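Local structure of putative oxidoreductase (Mycobacterium avium, 3QHA) at residues Leu182-Asn185 with Met186-Thr190. The protein probably catalyses NAD(P)-dependent oxidation or reduction of a small hydroxy acid, as in the 3-hydroxyisobutyrate dehydrogenase family. Residues are numbered along the deposited sequence; the frame is centred on the assembly and turned at random.
Sequences LARN and MLTFT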
# COMPACT_ATOMS: atom_id res chain seq x y z
N LEU B 182 -8.90 -13.50 -4.35
CA LEU B 182 -9.77 -12.56 -5.07
C LEU B 182 -10.00 -11.28 -4.26
O LEU B 182 -9.96 -10.19 -4.81
CB LEU B 182 -11.11 -13.21 -5.43
CG LEU B 182 -11.05 -14.30 -6.50
CD1 LEU B 182 -12.43 -14.84 -6.82
CD2 LEU B 182 -10.37 -13.79 -7.77
N ALA B 183 -10.21 -11.43 -2.95
CA ALA B 183 -10.36 -10.27 -2.08
C ALA B 183 -9.06 -9.47 -2.04
O ALA B 183 -9.07 -8.24 -2.14
CB ALA B 183 -10.76 -10.70 -0.68
N ARG B 184 -7.94 -10.18 -1.92
CA ARG B 184 -6.63 -9.53 -1.82
C ARG B 184 -6.30 -8.75 -3.09
O ARG B 184 -5.86 -7.60 -3.02
CB ARG B 184 -5.54 -10.56 -1.51
CG ARG B 184 -4.21 -9.95 -1.11
CD ARG B 184 -3.35 -9.56 -2.30
NE ARG B 184 -2.18 -8.78 -1.87
CZ ARG B 184 -2.17 -7.48 -1.62
NH1 ARG B 184 -3.27 -6.73 -1.76
NH2 ARG B 184 -1.04 -6.90 -1.23
N ASN B 185 -6.49 -9.37 -4.25
CA ASN B 185 -6.15 -8.74 -5.52
C ASN B 185 -7.17 -7.69 -5.97
O ASN B 185 -6.83 -6.79 -6.73
CB ASN B 185 -5.91 -9.78 -6.61
CG ASN B 185 -4.51 -10.39 -6.52
OD1 ASN B 185 -3.95 -10.52 -5.44
ND2 ASN B 185 -3.95 -10.74 -7.67
N MET B 186 -8.41 -7.80 -5.50
CA MET B 186 -9.37 -6.72 -5.69
C MET B 186 -8.80 -5.43 -5.11
O MET B 186 -8.85 -4.37 -5.75
CB MET B 186 -10.71 -7.03 -5.03
CG MET B 186 -11.80 -6.05 -5.41
SD MET B 186 -13.41 -6.49 -4.74
CE MET B 186 -13.15 -6.16 -3.00
N LEU B 187 -8.24 -5.52 -3.91
CA LEU B 187 -7.58 -4.38 -3.26
C LEU B 187 -6.36 -3.91 -4.04
O LEU B 187 -6.15 -2.70 -4.16
CB LEU B 187 -7.17 -4.72 -1.83
CG LEU B 187 -6.40 -3.63 -1.06
CD1 LEU B 187 -7.26 -2.39 -0.87
CD2 LEU B 187 -5.95 -4.17 0.29
N THR B 188 -5.55 -4.84 -4.53
CA THR B 188 -4.36 -4.50 -5.29
C THR B 188 -4.72 -3.60 -6.47
O THR B 188 -4.17 -2.51 -6.63
CB THR B 188 -3.62 -5.75 -5.82
OG1 THR B 188 -3.22 -6.57 -4.71
CG2 THR B 188 -2.37 -5.36 -6.62
N PHE B 189 -5.69 -4.05 -7.26
CA PHE B 189 -6.01 -3.40 -8.53
C PHE B 189 -6.94 -2.20 -8.39
O PHE B 189 -6.86 -1.26 -9.19
CB PHE B 189 -6.54 -4.43 -9.53
CG PHE B 189 -5.48 -5.35 -10.05
CD1 PHE B 189 -5.46 -6.69 -9.69
CD2 PHE B 189 -4.47 -4.86 -10.87
CE1 PHE B 189 -4.46 -7.53 -10.17
CE2 PHE B 189 -3.48 -5.69 -11.34
CZ PHE B 189 -3.46 -7.03 -10.99
N THR B 190 -7.80 -2.21 -7.37
CA THR B 190 -8.56 -1.02 -7.03
C THR B 190 -7.60 0.07 -6.55
O THR B 190 -7.79 1.24 -6.87
CB THR B 190 -9.64 -1.30 -5.96
OG1 THR B 190 -10.55 -2.29 -6.44
CG2 THR B 190 -10.41 -0.03 -5.63
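Arg184 and Thr188, one helical turn apart, illustrate how a helix uses its i to i+4 spacing twice, through a backbone N-H and a side-chain hydroxyl, both on the same carbonyl. Thr188 N bonds to Arg184 O at 3.2 Å, in the carbonyl plane, and Thr188 OG1 adds a weak bond. Beside its own backbone N (chi1 -60°), this hydroxyl also sits over one face of the Arg184 guanidinium, 3.0 Å from NH1, too badly angled for a hydrogen bond. Thr190 OG1 likewise turns back to Met186 O (2.8 Å), from the face opposite to Thr190 N. The tight part is the run of i to i+4 backbone bonds, with Met186 N to Leu182 O at 2.9 Å. Looser is the partly exposed Asn185 amide beside the Phe189 ring, planes 70° apart, ND2 4.1 Å from CE1; the second subunit packs on Phe189. Arg184 NH2 forms a salt bridge with Asp220 and a hydrogen bond to Thr219, and Asn185 ND2 a hydrogen bond to Asp258, all three of the second subunit. Threonine hydroxyls thus bind the preceding turn, Thr190 firmly and Thr188 weakly, while NH2 and ND2 work between subunits and Arg184 NE bonds weakly to Ser132 of its own chain.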